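Local coordinates for monosaccharide ABC transporter substrate-binding protein, CUT2 family (Acidothermus cellulolyticus, PDB 4RU1) that binds myo-inositol and probably delivers it, as the solute-binding component, to an ABC-type importer, at residues 124-128 with 159-163; 238-242 with 287-292; 45-50 with 258-262; 27-31 with 56-60; 111-115 with 276-280. All blocks are in the same frame, centred on the assembly; numbering follows the deposited sequence. Where two conformers were deposited one is given.

From the N terminus, contact 4 closes the first loop, a beta-alpha-beta unit of strand 21-27, helix 35-49 and strand 52-58. Contact 3 opens within that loop and crosses it, bringing helix 253-270 back onto helix 35-49 in the first lobe. Contact 5 crosses contact 3 and joins the 111-115 loop to the edge of the parallel sheet at 276-280. Nested inside both long loops, contact 1 sets helix 127-140 against helix 156-168 beside the ligand and touches contact 5, where Gly-124 lies beside Val-280. Contact 2 crosses contacts 3 and 5 and ties helix 236-241 to the end of edge strand 285-287. Contacts 1 and 4 reach the same inositol, but their centres are about 20 Å apart.

Contact 1 of 5, residues 124-128 with 159-163; sequences GQDET and ESRCN. With INS (1,2,3,4,5,6-hexahydroxy-cyclohexane), chain M.
Glu-127 and Arg-161 lie side by side and point the same way, both buried and running toward the bound inositol. The arginine is extended from CG to NE, while the glutamate bends at chi2 (-63°) and its carboxylate stands 70° from the guanidinium. The salt bridge is therefore two-pronged but not coplanar: Arg-161 NE gives a nearly straight bond to Glu-127 OE1 (2.8 Å), Arg-161 NH2 reaches Glu-127 OE2 (2.9 Å), and both nitrogens come from above the carboxylate plane. From the opposite face of that plane, Gln-125 NE2 donates to Glu-127 OE1 at 2.9 Å. The guanidinium turns its neighbouring NH1/NH2 edge to the ligand, where Arg-161 NH1 and NH2 both donate to INS O1, at 2.8 and 2.9 Å, NH2 being shared between carboxylate and inositol. Glu-127 and Gln-125 are thus second-shell residues positioning a first-shell arginine. Away from the pocket, Ser-160 CB packs on Thr-128 OG1 (3.5 Å), and a water links that hydroxyl to Asn-163 OD1. The contact sets the start of helix 127-140, N-capped by Asp-126, against helix 156-168, with Phe-230 of strand 226-230 touching Gln-125, Glu-127 and Arg-161.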
# COMPACT_ATOMS: atom_id res chain seq x y z
N GLY A 124 -5.46 -1.44 7.23
CA GLY A 124 -4.42 -1.87 6.33
C GLY A 124 -3.78 -3.10 6.78
O GLY A 124 -4.27 -3.79 7.69
N GLN A 125 -2.60 -3.37 6.23
CA GLN A 125 -1.89 -4.57 6.66
C GLN A 125 -0.65 -4.20 7.43
O GLN A 125 -0.05 -3.10 7.24
CB GLN A 125 -1.65 -5.51 5.47
CG GLN A 125 -0.28 -5.66 4.90
CD GLN A 125 -0.23 -6.26 3.52
OE1 GLN A 125 -1.10 -7.05 3.17
NE2 GLN A 125 0.75 -5.88 2.75
N ASP A 126 -0.25 -5.10 8.32
CA ASP A 126 0.88 -4.86 9.15
C ASP A 126 2.07 -5.22 8.28
O ASP A 126 2.24 -6.39 7.90
CB ASP A 126 0.81 -5.77 10.41
CG ASP A 126 2.02 -5.55 11.35
OD1 ASP A 126 3.15 -5.31 10.89
OD2 ASP A 126 1.87 -5.67 12.57
N GLU A 127 2.80 -4.20 7.90
CA GLU A 127 3.78 -4.35 6.86
C GLU A 127 5.06 -5.08 7.33
O GLU A 127 5.72 -5.76 6.55
CB GLU A 127 4.12 -3.00 6.22
CG GLU A 127 2.96 -2.29 5.50
CD GLU A 127 2.37 -3.04 4.31
OE1 GLU A 127 2.79 -4.16 3.99
OE2 GLU A 127 1.43 -2.46 3.71
N THR A 128 5.50 -4.82 8.57
CA THR A 128 6.54 -5.64 9.21
C THR A 128 6.16 -7.13 9.19
O THR A 128 6.95 -7.96 8.78
CB THR A 128 6.85 -5.15 10.62
OG1 THR A 128 7.28 -3.77 10.52
CG2 THR A 128 7.96 -5.94 11.17
N GLU A 159 9.52 0.83 4.12
CA GLU A 159 10.66 0.42 4.88
C GLU A 159 10.34 -0.76 5.79
O GLU A 159 11.12 -1.65 5.97
CB GLU A 159 11.24 1.62 5.70
CG GLU A 159 11.71 2.73 4.81
CD GLU A 159 12.98 2.43 3.99
OE1 GLU A 159 13.76 1.54 4.34
OE2 GLU A 159 13.10 3.12 2.98
N SER A 160 9.12 -0.78 6.34
CA SER A 160 8.74 -1.88 7.22
C SER A 160 8.75 -3.18 6.47
O SER A 160 9.08 -4.22 7.05
CB SER A 160 7.33 -1.58 7.77
OG SER A 160 7.37 -0.52 8.69
N ARG A 161 8.28 -3.18 5.22
CA ARG A 161 8.26 -4.39 4.44
C ARG A 161 9.67 -4.98 4.26
O ARG A 161 9.90 -6.16 4.54
CB ARG A 161 7.63 -4.16 3.04
CG ARG A 161 6.16 -3.84 3.04
CD ARG A 161 5.60 -3.59 1.64
NE ARG A 161 4.15 -3.33 1.72
CZ ARG A 161 3.45 -2.81 0.73
NH1 ARG A 161 3.97 -2.56 -0.46
NH2 ARG A 161 2.19 -2.65 0.89
N CYS A 162 10.57 -4.10 3.86
CA CYS A 162 11.97 -4.54 3.67
C CYS A 162 12.62 -4.91 4.99
O CYS A 162 13.35 -5.97 5.07
CB CYS A 162 12.74 -3.50 2.92
SG CYS A 162 12.03 -3.23 1.30
N ASN A 163 12.40 -4.14 6.03
CA ASN A 163 13.01 -4.55 7.32
C ASN A 163 12.45 -5.95 7.73
O ASN A 163 13.18 -6.76 8.29
CB ASN A 163 12.77 -3.51 8.36
CG ASN A 163 13.21 -3.92 9.71
OD1 ASN A 163 12.39 -4.21 10.54
ND2 ASN A 163 14.51 -4.01 9.93
C1 INS M . 1.47 -0.08 -2.03
C2 INS M . 2.28 0.44 -3.21
C3 INS M . 1.99 1.93 -3.40
C4 INS M . 2.13 2.74 -2.13
C5 INS M . 1.26 2.22 -1.04
C6 INS M . 1.48 0.76 -0.76
O1 INS M . 1.74 -1.46 -1.74
O2 INS M . 3.66 0.34 -2.80
O3 INS M . 2.94 2.39 -4.38
O4 INS M . 1.83 4.14 -2.38
O5 INS M . 1.47 2.91 0.21
O6 INS M . 0.52 0.26 0.23
O HOH W 1 9.89 -2.83 10.59

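Contact 2 of 5, residues 238-242 with 287-292; sequences AEIEN and VDKSNV
Ile-240 lays its CG2 methyl on the turn that follows strand 285-287, 3.5 Å from the backbone C of Asp-288. Its other branch, carried beside the backbone N with chi1 at -68°, extends Ile-240 CD1 to the Val-287 backbone O (3.9 Å) and side chain. Val-292 runs past Ile-240 in the opposite direction and uses both methyls: CG1 lies 4.0 Å from Ile-240 CG2, while CG2 approaches Ile-240 CD1. Val-292 CG1 also meets the aliphatic part of Glu-241 at CG. At the surface, Lys-289 drapes its chain past the end of the helix, with CG 3.4 Å from Ile-240 O. No hydrogen bond joins the two segments, and the turn holds its shape by internal bonds. Asp-288 OD1 accepts from Ser-290 N (2.9 Å), which makes an Asx turn, and through its syn lone pair from Ser-290 OG (2.7 Å); Asn-291 OD1 receives Asp-288 N at 2.8 Å. The second carboxylate oxygen, OD2, is salt-bridged to Arg-137. An alanine in place of Ile-240 is likely to open a gap between helix 236-241 and the two valines, which would lose the methyls packed on them. The result is an Asx turn, packed through apolar side chains against helix 236-241, that links edge strand 285-287 to helix 293-300 in the second lobe of a two-lobed periplasmic-binding-protein fold.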
# COMPACT_ATOMS: atom_id res chain seq x y z
N ALA A 238 -2.38 -13.30 -14.52
CA ALA A 238 -1.71 -14.03 -15.63
C ALA A 238 -0.29 -14.39 -15.33
O ALA A 238 0.19 -15.51 -15.63
CB ALA A 238 -1.76 -13.22 -16.89
N GLU A 239 0.41 -13.40 -14.75
CA GLU A 239 1.80 -13.56 -14.36
C GLU A 239 2.01 -14.65 -13.33
O GLU A 239 2.99 -15.39 -13.39
CB GLU A 239 2.41 -12.20 -13.94
CG GLU A 239 2.56 -11.34 -15.16
CD GLU A 239 2.69 -9.88 -14.88
OE1 GLU A 239 2.47 -9.38 -13.75
OE2 GLU A 239 2.96 -9.17 -15.85
N ILE A 240 1.13 -14.78 -12.35
CA ILE A 240 1.19 -15.90 -11.41
C ILE A 240 0.88 -17.24 -12.12
O ILE A 240 1.59 -18.19 -11.99
CB ILE A 240 0.17 -15.69 -10.26
CG1 ILE A 240 0.60 -14.50 -9.37
CG2 ILE A 240 0.03 -16.88 -9.38
CD1 ILE A 240 -0.46 -13.97 -8.44
N GLU A 241 -0.15 -17.25 -12.93
CA GLU A 241 -0.49 -18.47 -13.72
C GLU A 241 0.65 -19.01 -14.62
O GLU A 241 0.91 -20.22 -14.64
CB GLU A 241 -1.74 -18.15 -14.57
CG GLU A 241 -3.06 -17.91 -13.80
CD GLU A 241 -4.07 -17.02 -14.52
OE1 GLU A 241 -4.03 -16.94 -15.78
OE2 GLU A 241 -4.93 -16.40 -13.83
N ASN A 242 1.34 -18.12 -15.32
CA ASN A 242 2.41 -18.50 -16.25
C ASN A 242 3.84 -18.57 -15.62
O ASN A 242 4.82 -18.82 -16.32
CB ASN A 242 2.41 -17.65 -17.52
CG ASN A 242 2.71 -16.19 -17.27
OD1 ASN A 242 3.36 -15.82 -16.29
ND2 ASN A 242 2.24 -15.34 -18.16
N VAL A 287 -1.14 -14.85 -2.56
CA VAL A 287 -1.85 -15.44 -3.67
C VAL A 287 -0.79 -16.04 -4.58
O VAL A 287 0.20 -15.41 -4.91
CB VAL A 287 -2.66 -14.38 -4.42
CG1 VAL A 287 -3.38 -14.97 -5.62
CG2 VAL A 287 -3.71 -13.76 -3.50
N ASP A 288 -1.01 -17.32 -4.94
CA ASP A 288 -0.05 -18.11 -5.77
C ASP A 288 -0.88 -18.94 -6.75
O ASP A 288 -2.07 -18.66 -6.92
CB ASP A 288 0.88 -18.92 -4.87
CG ASP A 288 0.14 -19.92 -4.00
OD1 ASP A 288 -0.99 -20.31 -4.41
OD2 ASP A 288 0.67 -20.29 -2.93
N LYS A 289 -0.24 -19.89 -7.43
CA LYS A 289 -0.92 -20.65 -8.47
C LYS A 289 -2.10 -21.43 -7.92
O LYS A 289 -3.11 -21.60 -8.65
CB LYS A 289 0.03 -21.62 -9.19
CG LYS A 289 0.73 -21.00 -10.34
CD LYS A 289 1.60 -22.02 -11.08
CE LYS A 289 0.76 -23.00 -11.89
NZ LYS A 289 1.56 -23.72 -12.92
N SER A 290 -2.07 -21.76 -6.64
CA SER A 290 -3.12 -22.56 -6.01
C SER A 290 -4.45 -21.80 -5.76
O SER A 290 -5.52 -22.42 -5.65
CB SER A 290 -2.56 -23.18 -4.72
OG SER A 290 -2.67 -22.31 -3.58
N ASN A 291 -4.40 -20.48 -5.63
CA ASN A 291 -5.60 -19.72 -5.30
C ASN A 291 -5.89 -18.45 -6.13
O ASN A 291 -6.81 -17.66 -5.86
CB ASN A 291 -5.57 -19.36 -3.81
CG ASN A 291 -4.32 -18.57 -3.41
OD1 ASN A 291 -3.61 -18.08 -4.26
ND2 ASN A 291 -4.03 -18.54 -2.15
N VAL A 292 -5.08 -18.23 -7.16
CA VAL A 292 -5.24 -17.06 -8.00
C VAL A 292 -6.54 -16.98 -8.80
O VAL A 292 -7.03 -15.90 -9.02
CB VAL A 292 -3.99 -16.84 -8.88
CG1 VAL A 292 -3.75 -17.99 -9.86
CG2 VAL A 292 -4.02 -15.45 -9.56

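Contact 3 of 5, residues 45-50 with 258-262; sequences AAAAKD and YEAVD
Tyr-258 of helix 253-270 reaches across to helix 35-49, its neighbour in the first lobe, along the whole length of its side chain. At CB the chain turns so that CG stands anti to the backbone N (chi1 179°), and CG already lies 4.0 Å from Ala-46 CB. Next along the ring, CD2 meets the same methyl at 3.6 Å; the methyl sits over one face, offset toward the rim, in a CH-pi contact. CE2 then passes Ala-46 CA at 3.7 Å. Finally the OH accepts from Lys-49 NZ, 2.6 Å away; the lysine crosses the tyrosine at about a right angle, its CE at the ring edge. One turn further along the helix, Val-261 CG1 packs on Ala-46 CB (3.8 Å). The alanines let the helices come close: the short segments run 27° from parallel with their axes 8.4 Å apart. Asp-50, at the end of helix 35-49, meets Asp-262; their carboxylates are nearly coplanar, with Asp-50 OD2 only 2.5 Å from Asp-262 OD1. So short a spacing suggests that one acid probably holds a proton, and Lys-49 NZ, 6.0 Å from Asp-262 OD1, may ease what negative charge remains.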
# COMPACT_ATOMS: atom_id res chain seq x y z
N ALA A 45 -17.27 3.29 -3.61
CA ALA A 45 -18.40 2.29 -3.48
C ALA A 45 -19.08 2.49 -2.12
O ALA A 45 -20.34 2.42 -1.99
CB ALA A 45 -17.88 0.87 -3.60
N ALA A 46 -18.27 2.80 -1.08
CA ALA A 46 -18.81 3.16 0.23
C ALA A 46 -19.56 4.47 0.23
O ALA A 46 -20.65 4.60 0.85
CB ALA A 46 -17.74 3.24 1.31
N ALA A 47 -18.99 5.42 -0.48
CA ALA A 47 -19.47 6.80 -0.46
C ALA A 47 -20.86 6.82 -1.14
O ALA A 47 -21.79 7.52 -0.65
CB ALA A 47 -18.40 7.78 -1.09
N ALA A 48 -21.00 6.06 -2.24
CA ALA A 48 -22.27 5.91 -2.97
C ALA A 48 -23.41 5.41 -2.04
O ALA A 48 -24.53 5.79 -2.17
CB ALA A 48 -22.09 5.00 -4.15
N LYS A 49 -23.09 4.55 -1.07
CA LYS A 49 -24.08 3.91 -0.20
C LYS A 49 -24.35 4.76 1.02
O LYS A 49 -25.41 4.63 1.64
CB LYS A 49 -23.59 2.49 0.22
CG LYS A 49 -23.47 1.52 -0.97
CD LYS A 49 -23.31 0.05 -0.65
CE LYS A 49 -22.18 -0.16 0.31
NZ LYS A 49 -21.87 -1.57 0.67
N ASP A 50 -23.39 5.60 1.40
CA ASP A 50 -23.43 6.31 2.69
C ASP A 50 -23.80 7.77 2.54
O ASP A 50 -23.67 8.54 3.49
CB ASP A 50 -22.06 6.18 3.36
CG ASP A 50 -21.73 4.78 3.74
OD1 ASP A 50 -22.59 3.89 3.66
OD2 ASP A 50 -20.56 4.50 4.09
N TYR A 258 -12.65 1.49 1.03
CA TYR A 258 -14.02 1.31 1.45
C TYR A 258 -14.25 1.52 2.93
O TYR A 258 -15.17 2.24 3.37
CB TYR A 258 -14.55 -0.09 1.00
CG TYR A 258 -15.98 -0.37 1.41
CD1 TYR A 258 -16.27 -0.87 2.67
CD2 TYR A 258 -17.04 -0.20 0.51
CE1 TYR A 258 -17.59 -1.15 3.06
CE2 TYR A 258 -18.36 -0.50 0.87
CZ TYR A 258 -18.63 -0.96 2.14
OH TYR A 258 -19.94 -1.30 2.46
N GLU A 259 -13.43 0.87 3.72
CA GLU A 259 -13.63 0.99 5.15
C GLU A 259 -13.26 2.36 5.72
O GLU A 259 -13.85 2.81 6.74
CB GLU A 259 -12.85 -0.06 5.91
CG GLU A 259 -13.31 -1.53 5.66
CD GLU A 259 -14.81 -1.79 6.00
OE1 GLU A 259 -15.28 -1.08 6.91
OE2 GLU A 259 -15.42 -2.69 5.42
N ALA A 260 -12.27 3.01 5.11
CA ALA A 260 -11.92 4.36 5.54
C ALA A 260 -13.16 5.21 5.52
O ALA A 260 -13.44 5.93 6.45
CB ALA A 260 -10.86 4.98 4.63
N VAL A 261 -13.96 5.08 4.48
CA VAL A 261 -15.17 5.86 4.33
C VAL A 261 -16.29 5.31 5.24
O VAL A 261 -16.93 6.08 5.98
CB VAL A 261 -15.63 5.99 2.89
CG1 VAL A 261 -17.00 6.65 2.82
CG2 VAL A 261 -14.59 6.75 2.10
N ASP A 262 -16.60 4.03 5.13
CA ASP A 262 -17.75 3.44 5.84
C ASP A 262 -17.60 3.47 7.35
O ASP A 262 -18.62 3.60 8.06
CB ASP A 262 -18.01 2.02 5.31
CG ASP A 262 -19.40 1.55 5.58
OD1 ASP A 262 -20.36 2.19 5.09
OD2 ASP A 262 -19.61 0.49 6.22

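Contact 4 of 5, residues 27-31 with 56-60; sequences THQQP and YSNDP. With INS (1,2,3,4,5,6-hexahydroxy-cyclohexane), chain M.
Thr-27 turns OG1 into the crowded position between its backbone N and carbonyl carbon (chi1 85°), and Tyr-56 swings its ring anti to its own N (chi1 -176°), which brings the two hydroxyls together. Thr-27 OG1 donates to Tyr-56 OH at 2.9 Å, and Tyr-56 OH in turn donates to Gln-29 OE1 at 2.6 Å, the amide standing 78° from the ring. Gln-29 N closes the circuit by donating to Thr-27 OG1, an ST turn. Asn-58 ND2 supports the same loop, meeting Gln-29 O at 2.9 Å from above the carbonyl plane. The backbones themselves pair as parallel strands: Thr-27 N to Ser-57 O (2.9 Å), then Asp-59 N to Thr-27 O (3.1 Å). Just past the pairing, His-28 turns away into the ligand pocket, where NE2 donates to INS O5 at 3.0 Å and shares a longer bond with INS O4; Thr-83 holds ND1 on the other side of the imidazole. Thr-27, Gln-29 and Tyr-56 pack on Trp-36 of helix 35-49, Tyr-56 also receives Arg-40 in a cation-pi contact, and Ser-57 and Asp-59 meet helix 62-74.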
# COMPACT_ATOMS: atom_id res chain seq x y z
N THR A 27 -4.09 11.33 0.59
CA THR A 27 -3.08 10.32 0.46
C THR A 27 -1.73 10.90 -0.06
O THR A 27 -1.54 12.08 -0.30
CB THR A 27 -3.55 9.21 -0.47
OG1 THR A 27 -3.26 9.63 -1.80
CG2 THR A 27 -5.00 8.89 -0.29
N HIS A 28 -0.76 10.01 -0.11
CA HIS A 28 0.60 10.27 -0.61
C HIS A 28 0.85 9.78 -2.03
O HIS A 28 1.99 9.71 -2.42
CB HIS A 28 1.58 9.62 0.34
CG HIS A 28 1.42 8.12 0.46
ND1 HIS A 28 0.56 7.55 1.39
CD2 HIS A 28 2.00 7.10 -0.19
CE1 HIS A 28 0.64 6.25 1.30
NE2 HIS A 28 1.48 5.94 0.34
N GLN A 29 -0.24 9.43 -2.76
CA GLN A 29 -0.22 8.88 -4.11
C GLN A 29 0.75 9.71 -4.99
O GLN A 29 0.61 10.96 -5.07
CB GLN A 29 -1.61 8.88 -4.70
CG GLN A 29 -1.62 8.63 -6.18
CD GLN A 29 -2.96 8.60 -6.78
OE1 GLN A 29 -3.94 9.06 -6.20
NE2 GLN A 29 -3.05 8.01 -7.95
N GLN A 30 1.71 9.02 -5.58
CA GLN A 30 2.48 9.62 -6.68
C GLN A 30 1.59 9.64 -7.90
O GLN A 30 0.96 8.63 -8.24
CB GLN A 30 3.68 8.76 -6.98
CG GLN A 30 4.51 9.19 -8.16
CD GLN A 30 5.39 10.38 -7.82
OE1 GLN A 30 5.98 10.46 -6.74
NE2 GLN A 30 5.48 11.32 -8.73
N PRO A 31 1.53 10.76 -8.62
CA PRO A 31 0.69 10.71 -9.84
C PRO A 31 1.05 9.60 -10.79
O PRO A 31 2.26 9.30 -10.96
CB PRO A 31 0.96 12.08 -10.50
CG PRO A 31 1.21 12.96 -9.30
CD PRO A 31 1.97 12.12 -8.27
N TYR A 56 -11.18 13.74 -2.76
CA TYR A 56 -9.89 13.04 -2.81
C TYR A 56 -8.77 13.97 -3.16
O TYR A 56 -8.89 14.70 -4.17
CB TYR A 56 -9.92 11.87 -3.78
CG TYR A 56 -8.64 11.02 -3.81
CD1 TYR A 56 -7.59 11.41 -4.57
CD2 TYR A 56 -8.47 9.91 -3.04
CE1 TYR A 56 -6.38 10.71 -4.64
CE2 TYR A 56 -7.29 9.15 -3.09
CZ TYR A 56 -6.22 9.57 -3.85
OH TYR A 56 -5.05 8.80 -3.90
N SER A 57 -7.68 13.98 -2.36
CA SER A 57 -6.51 14.79 -2.64
C SER A 57 -5.25 14.03 -2.28
O SER A 57 -5.23 13.05 -1.49
CB SER A 57 -6.55 16.09 -1.91
OG SER A 57 -6.63 16.00 -0.52
N ASN A 58 -4.18 14.41 -2.93
CA ASN A 58 -2.93 13.70 -2.75
C ASN A 58 -1.70 14.49 -3.10
O ASN A 58 -1.71 15.37 -3.98
CB ASN A 58 -2.88 12.41 -3.59
CG ASN A 58 -2.92 12.67 -5.11
OD1 ASN A 58 -3.95 13.17 -5.60
ND2 ASN A 58 -1.81 12.44 -5.83
N ASP A 59 -0.61 14.12 -2.42
CA ASP A 59 0.69 14.65 -2.80
C ASP A 59 1.79 13.77 -2.26
O ASP A 59 1.81 13.48 -1.07
CB ASP A 59 0.83 16.08 -2.29
CG ASP A 59 1.85 16.89 -3.14
OD1 ASP A 59 3.05 16.53 -3.15
OD2 ASP A 59 1.47 17.89 -3.71
N PRO A 60 2.76 13.40 -3.13
CA PRO A 60 3.84 12.55 -2.60
C PRO A 60 4.89 13.30 -1.75
O PRO A 60 5.85 12.69 -1.25
CB PRO A 60 4.46 11.99 -3.90
CG PRO A 60 4.26 13.10 -4.89
CD PRO A 60 2.85 13.59 -4.58
C1 INS M . 1.47 -0.08 -2.03
C2 INS M . 2.28 0.44 -3.21
C3 INS M . 1.99 1.93 -3.40
C4 INS M . 2.13 2.74 -2.13
C5 INS M . 1.26 2.22 -1.04
C6 INS M . 1.48 0.76 -0.76
O1 INS M . 1.74 -1.46 -1.74
O2 INS M . 3.66 0.34 -2.80
O3 INS M . 2.94 2.39 -4.38
O4 INS M . 1.83 4.14 -2.38
O5 INS M . 1.47 2.91 0.21
O6 INS M . 0.52 0.26 0.23

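Contact 5 of 5, residues 111-115 with 276-280; sequences IDQWK and GGEAV
At the rim of the first lobe, the turn leading into edge strand 280-281 is met by Ile-111, Trp-114 and Lys-115, from the loop and short helix that precede strand 121-124. Trp-114 carries its indole between its backbone N and carbonyl carbon (chi1 62°) and extends the six-membered ring to the turn: CH2 comes 3.7 Å from Gly-277 O, and CZ2 lies 3.8 Å from Glu-278 C. Its NE1 donates to a water (3.0 Å), which also takes a weak bond from Ala-279 N. Lys-115, extended beyond CG, runs to the same carbonyl, and NZ donates to Gly-277 O at 2.9 Å, tilted 20° from the carbonyl plane. Gly-277 has a positive phi (83°), and a side chain there would collide with the carbonyl oxygen before it and crowd Lys-115 NZ. Further along, Ile-111 CD1 packs on Ala-279 CB at 3.8 Å. With Trp-114 cut back to alanine, the bridging water would probably lose its indole donor and a gap would open beside the peptides of Gly-277 and Glu-278. The indole is also stacked on Tyr-122 of strand 121-124, a ring that Ile-111 and Ala-279 touch as well, while Val-280 pairs through its backbone with Tyr-122 and Gly-124, so the contact closes over the strand next to the edge of the parallel sheet.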
# COMPACT_ATOMS: atom_id res chain seq x y z
N ILE A 111 0.72 2.29 10.39
CA ILE A 111 0.05 1.41 11.32
C ILE A 111 0.64 1.57 12.76
O ILE A 111 -0.08 1.43 13.71
CB ILE A 111 0.10 -0.07 10.86
CG1 ILE A 111 -0.82 -0.93 11.74
CG2 ILE A 111 1.55 -0.63 10.93
CD1 ILE A 111 -1.00 -2.33 11.20
N ASP A 112 1.94 1.88 12.88
CA ASP A 112 2.63 2.08 14.18
C ASP A 112 2.41 3.48 14.81
O ASP A 112 2.72 3.71 16.00
CB ASP A 112 4.15 1.89 13.97
CG ASP A 112 4.52 0.54 13.31
OD1 ASP A 112 3.95 -0.52 13.69
OD2 ASP A 112 5.41 0.56 12.42
N GLN A 113 1.90 4.43 14.04
CA GLN A 113 1.81 5.83 14.47
C GLN A 113 0.42 6.45 14.53
O GLN A 113 0.25 7.60 14.95
CB GLN A 113 2.67 6.66 13.53
CG GLN A 113 4.13 6.29 13.59
CD GLN A 113 4.55 5.19 12.66
OE1 GLN A 113 3.84 4.84 11.68
NE2 GLN A 113 5.72 4.65 12.92
N TRP A 114 -0.62 5.76 14.08
CA TRP A 114 -1.93 6.41 13.98
C TRP A 114 -2.49 6.67 15.37
O TRP A 114 -3.13 7.68 15.58
CB TRP A 114 -2.96 5.59 13.15
CG TRP A 114 -3.26 4.28 13.71
CD1 TRP A 114 -2.57 3.16 13.51
CD2 TRP A 114 -4.29 3.96 14.67
NE1 TRP A 114 -3.09 2.14 14.27
CE2 TRP A 114 -4.20 2.60 14.94
CE3 TRP A 114 -5.37 4.67 15.19
CZ2 TRP A 114 -5.06 1.98 15.85
CZ3 TRP A 114 -6.17 4.08 16.10
CH2 TRP A 114 -6.04 2.74 16.40
N LYS A 115 -2.32 5.80 16.32
CA LYS A 115 -3.01 5.94 17.60
C LYS A 115 -2.54 7.14 18.36
O LYS A 115 -3.42 7.91 18.87
CB LYS A 115 -2.81 4.66 18.42
CG LYS A 115 -3.90 4.44 19.41
CD LYS A 115 -3.75 3.08 20.02
CE LYS A 115 -4.79 2.96 21.12
NZ LYS A 115 -4.79 1.58 21.67
N GLY A 276 -11.31 -1.82 18.12
CA GLY A 276 -11.04 -1.64 19.56
C GLY A 276 -9.67 -1.14 19.92
O GLY A 276 -8.95 -1.75 20.76
N GLY A 277 -9.24 -0.02 19.34
CA GLY A 277 -7.94 0.58 19.68
C GLY A 277 -6.75 -0.01 18.98
O GLY A 277 -5.62 0.37 19.22
N GLU A 278 -7.03 -1.01 18.11
CA GLU A 278 -5.97 -1.58 17.29
C GLU A 278 -6.43 -1.58 15.84
O GLU A 278 -7.63 -1.42 15.54
CB GLU A 278 -5.49 -2.96 17.78
CG GLU A 278 -4.96 -2.87 19.24
CD GLU A 278 -4.13 -4.03 19.75
OE1 GLU A 278 -3.92 -5.00 18.98
OE2 GLU A 278 -3.69 -3.94 20.93
N ALA A 279 -5.46 -1.76 14.96
CA ALA A 279 -5.73 -1.74 13.54
C ALA A 279 -6.68 -2.87 13.15
O ALA A 279 -6.70 -3.96 13.74
CB ALA A 279 -4.43 -1.83 12.71
N VAL A 280 -7.51 -2.60 12.16
CA VAL A 280 -8.28 -3.59 11.40
C VAL A 280 -7.50 -4.05 10.17
O VAL A 280 -7.15 -3.26 9.30
CB VAL A 280 -9.59 -3.01 10.94
CG1 VAL A 280 -10.38 -4.01 10.09
CG2 VAL A 280 -10.37 -2.58 12.18
O HOH W 2 -2.63 -0.62 15.30